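Local structure of DNA polymerase III beta subunit (Streptococcus pyogenes, 2AVT) at residues 48-60 / 234-246. The protein probably forms a ring that slides along DNA and holds the replicative polymerase on its template, as other bacterial beta subunits do. Sequence-based numbering, arbitrary orientation.
Sequences SNGQISIENTIPV and RSEHISFYTRLLE
I54 and F240 are a non-hydrogen-bonded pair in an antiparallel strand pair that joins the N-terminal and central domains of this beta subunit. Their side chains cross at a slant on the same face of the sheet. Strands 52-59 and 238-243 run at 170° to one another, side by side in one continuous sheet. Their backbones are stitched by alternating hydrogen bonds, with S53 and Y241 bonding both ways and E55 and S239 doing the same.

I52, I54, N56, I238, F240 and T242 lie on one face, which is largely buried. CG of F240 is anti to the backbone N (chi1 -174°), which turns the ring toward strand 52-59. I54 CG1 meets F240 CD2 at 3.5 Å. I52 reaches the far end of the ring, with CG2 4.1 Å from F240 CZ. N56 lies alongside I238, pointing the same way, with OD1 3.5 Å from I238 CG1. Helices 8-18 and 205-214, one from each domain, pack on this face. T242 OG1 is buried here without a polar partner.

At one end, P59 crosses the H237 ring at about a right angle. Its CG makes a CH-pi contact over one ring face, 4.2 Å from the centroid, while E236 CB lies over the opposite face.

The other face carries S53, E55, S239 and Y241. The planes of the E55 carboxylate and the Y241 ring are 29° apart, and E55 OE2 is 4.1 Å from Y241 CE1. A water bridges the pair: it donates to E55 OE1 at 2.6 Å and hydrogen-bonds Y241 OH.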
loop_
_atom_site.group_PDB
_atom_site.type_symbol
_atom_site.label_atom_id
_atom_site.label_comp_id
_atom_site.label_asym_id
_atom_site.label_seq_id
_atom_site.Cartn_x
_atom_site.Cartn_y
_atom_site.Cartn_z
ATOM N N SER A 48 19.868 1.974 13.822
ATOM C CA SER A 48 19.956 0.573 14.239
ATOM C C SER A 48 18.681 0.131 14.939
ATOM O O SER A 48 17.969 0.949 15.535
ATOM C CB SER A 48 21.160 0.335 15.158
ATOM O OG SER A 48 21.043 1.076 16.353
ATOM N N ASN A 49 18.402 -1.166 14.862
ATOM C CA ASN A 49 17.195 -1.735 15.452
ATOM C C ASN A 49 17.489 -2.974 16.294
ATOM O O ASN A 49 16.593 -3.778 16.530
ATOM C CB ASN A 49 16.212 -2.117 14.347
ATOM C CG ASN A 49 16.759 -3.219 13.426
ATOM O OD1 ASN A 49 17.807 -3.802 13.688
ATOM N ND2 ASN A 49 16.043 -3.499 12.356
ATOM N N GLY A 50 18.737 -3.130 16.725
ATOM C CA GLY A 50 19.092 -4.287 17.530
ATOM C C GLY A 50 19.537 -5.495 16.715
ATOM O O GLY A 50 20.206 -6.384 17.237
ATOM N N GLN A 51 19.164 -5.535 15.439
ATOM C CA GLN A 51 19.543 -6.642 14.562
ATOM C C GLN A 51 20.592 -6.131 13.568
ATOM O O GLN A 51 21.643 -6.760 13.384
ATOM C CB GLN A 51 18.315 -7.166 13.811
ATOM C CG GLN A 51 18.462 -8.572 13.227
ATOM C CD GLN A 51 18.425 -9.658 14.293
ATOM O OE1 GLN A 51 17.456 -9.775 15.041
ATOM N NE2 GLN A 51 19.476 -10.458 14.363
ATOM N N ILE A 52 20.302 -4.996 12.929
ATOM C CA ILE A 52 21.235 -4.383 11.986
ATOM C C ILE A 52 21.517 -2.939 12.374
ATOM O O ILE A 52 20.773 -2.328 13.155
ATOM C CB ILE A 52 20.698 -4.378 10.524
ATOM C CG1 ILE A 52 19.412 -3.562 10.435
ATOM C CG2 ILE A 52 20.444 -5.802 10.042
ATOM C CD1 ILE A 52 18.802 -3.533 9.042
ATOM N N SER A 53 22.611 -2.413 11.836
ATOM C CA SER A 53 23.020 -1.037 12.050
ATOM C C SER A 53 23.545 -0.541 10.712
ATOM O O SER A 53 24.301 -1.250 10.027
ATOM C CB SER A 53 24.140 -0.928 13.085
ATOM O OG SER A 53 23.696 -1.318 14.373
ATOM N N ILE A 54 23.138 0.663 10.337
ATOM C CA ILE A 54 23.586 1.270 9.091
ATOM C C ILE A 54 24.257 2.606 9.364
ATOM O O ILE A 54 23.670 3.477 10.008
ATOM C CB ILE A 54 22.412 1.517 8.127
ATOM C CG1 ILE A 54 21.812 0.182 7.686
ATOM C CG2 ILE A 54 22.890 2.292 6.895
ATOM C CD1 ILE A 54 20.592 0.341 6.820
ATOM N N GLU A 55 25.500 2.746 8.905
ATOM C CA GLU A 55 26.254 3.992 9.034
ATOM C C GLU A 55 26.447 4.466 7.600
ATOM O O GLU A 55 27.206 3.874 6.827
ATOM C CB GLU A 55 27.602 3.773 9.722
ATOM C CG GLU A 55 27.507 3.733 11.242
ATOM C CD GLU A 55 28.853 3.566 11.926
ATOM O OE1 GLU A 55 29.840 4.192 11.539
ATOM O OE2 GLU A 55 28.892 2.734 12.966
ATOM N N ASN A 56 25.735 5.526 7.247
ATOM C CA ASN A 56 25.769 6.059 5.894
ATOM C C ASN A 56 26.320 7.477 5.906
ATOM O O ASN A 56 25.774 8.382 6.549
ATOM C CB ASN A 56 24.354 6.000 5.305
ATOM C CG ASN A 56 24.297 6.430 3.844
ATOM O OD1 ASN A 56 25.312 6.468 3.146
ATOM N ND2 ASN A 56 23.097 6.736 3.374
ATOM N N THR A 57 27.420 7.654 5.186
ATOM C CA THR A 57 28.101 8.928 5.128
ATOM C C THR A 57 27.900 9.693 3.833
ATOM O O THR A 57 28.017 9.133 2.740
ATOM C CB THR A 57 29.626 8.738 5.336
ATOM O OG1 THR A 57 29.870 8.217 6.648
ATOM C CG2 THR A 57 30.362 10.069 5.171
ATOM N N ILE A 58 27.585 10.976 3.972
ATOM C CA ILE A 58 27.426 11.869 2.833
ATOM C C ILE A 58 28.731 12.660 2.863
ATOM O O ILE A 58 28.978 13.438 3.789
ATOM C CB ILE A 58 26.264 12.853 3.018
ATOM C CG1 ILE A 58 24.946 12.101 3.201
ATOM C CG2 ILE A 58 26.164 13.762 1.792
ATOM C CD1 ILE A 58 23.843 13.000 3.713
ATOM N N PRO A 59 29.598 12.442 1.864
ATOM C CA PRO A 59 30.903 13.095 1.719
ATOM C C PRO A 59 30.857 14.559 1.289
ATOM O O PRO A 59 30.015 14.953 0.491
ATOM C CB PRO A 59 31.592 12.233 0.671
ATOM C CG PRO A 59 30.443 11.890 -0.238
ATOM C CD PRO A 59 29.365 11.495 0.757
ATOM N N VAL A 60 31.765 15.361 1.825
ATOM C CA VAL A 60 31.833 16.764 1.441
ATOM C C VAL A 60 32.524 16.884 0.088
ATOM O O VAL A 60 31.867 16.932 -0.949
ATOM C CB VAL A 60 32.632 17.592 2.435
ATOM C CG1 VAL A 60 33.122 18.865 1.760
ATOM C CG2 VAL A 60 31.772 17.932 3.619
ATOM N N ARG A 234 30.724 -3.488 3.704
ATOM C CA ARG A 234 31.144 -2.109 3.521
ATOM C C ARG A 234 31.446 -1.665 2.091
ATOM O O ARG A 234 32.142 -2.353 1.337
ATOM C CB ARG A 234 32.379 -1.839 4.390
ATOM C CG ARG A 234 32.756 -0.377 4.487
ATOM C CD ARG A 234 34.016 -0.172 5.312
ATOM N NE ARG A 234 35.189 -0.761 4.673
ATOM C CZ ARG A 234 36.422 -0.682 5.163
ATOM N NH1 ARG A 234 36.644 -0.038 6.299
ATOM N NH2 ARG A 234 37.434 -1.251 4.520
ATOM N N SER A 235 30.904 -0.504 1.733
ATOM C CA SER A 235 31.129 0.111 0.432
ATOM C C SER A 235 31.916 1.371 0.756
ATOM O O SER A 235 32.380 1.537 1.883
ATOM C CB SER A 235 29.800 0.478 -0.242
ATOM O OG SER A 235 29.078 1.441 0.505
ATOM N N GLU A 236 32.064 2.268 -0.205
ATOM C CA GLU A 236 32.810 3.492 0.048
ATOM C C GLU A 236 32.179 4.385 1.122
ATOM O O GLU A 236 32.873 4.917 1.977
ATOM C CB GLU A 236 32.969 4.290 -1.245
ATOM C CG GLU A 236 34.006 3.718 -2.197
ATOM C CD GLU A 236 35.373 3.590 -1.546
ATOM O OE1 GLU A 236 35.775 4.527 -0.820
ATOM O OE2 GLU A 236 36.051 2.562 -1.761
ATOM N N HIS A 237 30.864 4.539 1.092
ATOM C CA HIS A 237 30.221 5.410 2.074
ATOM C C HIS A 237 29.223 4.728 2.992
ATOM O O HIS A 237 28.626 5.379 3.852
ATOM C CB HIS A 237 29.533 6.570 1.352
ATOM C CG HIS A 237 30.437 7.310 0.421
ATOM N ND1 HIS A 237 30.346 7.200 -0.950
ATOM C CD2 HIS A 237 31.495 8.120 0.665
ATOM C CE1 HIS A 237 31.311 7.908 -1.511
ATOM N NE2 HIS A 237 32.021 8.475 -0.553
ATOM N N ILE A 238 29.047 3.420 2.822
ATOM C CA ILE A 238 28.094 2.684 3.640
ATOM C C ILE A 238 28.673 1.509 4.409
ATOM O O ILE A 238 29.366 0.655 3.844
ATOM C CB ILE A 238 26.945 2.127 2.786
ATOM C CG1 ILE A 238 26.242 3.264 2.042
ATOM C CG2 ILE A 238 25.974 1.356 3.672
ATOM C CD1 ILE A 238 25.232 2.781 1.021
ATOM N N SER A 239 28.394 1.473 5.707
ATOM C CA SER A 239 28.826 0.356 6.538
ATOM C C SER A 239 27.543 -0.263 7.077
ATOM O O SER A 239 26.751 0.388 7.763
ATOM C CB SER A 239 29.722 0.830 7.676
ATOM O OG SER A 239 30.975 1.241 7.172
ATOM N N PHE A 240 27.332 -1.521 6.730
ATOM C CA PHE A 240 26.139 -2.255 7.129
ATOM C C PHE A 240 26.549 -3.429 8.033
ATOM O O PHE A 240 27.236 -4.359 7.586
ATOM C CB PHE A 240 25.453 -2.757 5.853
ATOM C CG PHE A 240 24.122 -3.428 6.070
ATOM C CD1 PHE A 240 24.043 -4.801 6.242
ATOM C CD2 PHE A 240 22.944 -2.706 5.993
ATOM C CE1 PHE A 240 22.815 -5.439 6.325
ATOM C CE2 PHE A 240 21.712 -3.344 6.074
ATOM C CZ PHE A 240 21.650 -4.708 6.239
ATOM N N TYR A 241 26.137 -3.376 9.300
ATOM C CA TYR A 241 26.445 -4.441 10.260
ATOM C C TYR A 241 25.218 -5.293 10.520
ATOM O O TYR A 241 24.089 -4.799 10.494
ATOM C CB TYR A 241 26.890 -3.880 11.610
ATOM C CG TYR A 241 28.130 -3.040 11.585
ATOM C CD1 TYR A 241 28.105 -1.739 11.095
ATOM C CD2 TYR A 241 29.326 -3.532 12.083
ATOM C CE1 TYR A 241 29.240 -0.951 11.104
ATOM C CE2 TYR A 241 30.472 -2.748 12.095
ATOM C CZ TYR A 241 30.420 -1.462 11.605
ATOM O OH TYR A 241 31.554 -0.682 11.611
ATOM N N THR A 242 25.440 -6.573 10.794
ATOM C CA THR A 242 24.343 -7.477 11.082
ATOM C C THR A 242 24.712 -8.438 12.198
ATOM O O THR A 242 25.811 -8.995 12.208
ATOM C CB THR A 242 23.965 -8.330 9.879
ATOM O OG1 THR A 242 23.730 -7.490 8.741
ATOM C CG2 THR A 242 22.709 -9.116 10.199
ATOM N N ARG A 243 23.785 -8.624 13.136
ATOM C CA ARG A 243 23.987 -9.538 14.254
ATOM C C ARG A 243 23.918 -10.962 13.708
ATOM O O ARG A 243 23.121 -11.247 12.817
ATOM C CB ARG A 243 22.897 -9.305 15.307
ATOM C CG ARG A 243 22.687 -10.422 16.316
ATOM C CD ARG A 243 21.656 -9.979 17.356
ATOM N NE ARG A 243 21.110 -11.086 18.140
ATOM C CZ ARG A 243 20.291 -12.017 17.657
ATOM N NH1 ARG A 243 19.834 -12.979 18.452
ATOM N NH2 ARG A 243 19.919 -11.986 16.384
ATOM N N LEU A 244 24.755 -11.847 14.240
ATOM C CA LEU A 244 24.786 -13.235 13.788
ATOM C C LEU A 244 24.005 -14.181 14.694
ATOM O O LEU A 244 23.943 -13.986 15.910
ATOM C CB LEU A 244 26.236 -13.731 13.699
ATOM C CG LEU A 244 27.173 -13.055 12.691
ATOM C CD1 LEU A 244 28.540 -13.696 12.784
ATOM C CD2 LEU A 244 26.626 -13.189 11.285
ATOM N N LEU A 245 23.409 -15.205 14.091
ATOM C CA LEU A 245 22.672 -16.196 14.857
ATOM C C LEU A 245 23.693 -17.235 15.315
ATOM O O LEU A 245 24.377 -17.843 14.497
ATOM C CB LEU A 245 21.588 -16.842 13.994
ATOM C CG LEU A 245 20.432 -15.911 13.616
ATOM C CD1 LEU A 245 19.548 -16.568 12.565
ATOM C CD2 LEU A 245 19.626 -15.573 14.872
ATOM N N GLU A 246 23.819 -17.411 16.624
ATOM C CA GLU A 246 24.773 -18.378 17.153
ATOM C C GLU A 246 24.160 -19.763 17.202
ATOM O O GLU A 246 22.935 -19.916 17.214
ATOM C CB GLU A 246 25.227 -17.986 18.560
ATOM C CG GLU A 246 25.804 -16.587 18.666
ATOM C CD GLU A 246 26.433 -16.327 20.020
ATOM O OE1 GLU A 246 25.841 -16.749 21.044
ATOM O OE2 GLU A 246 27.515 -15.693 20.061
HETATM O O HOH W 1 31.556 2.330 11.012
#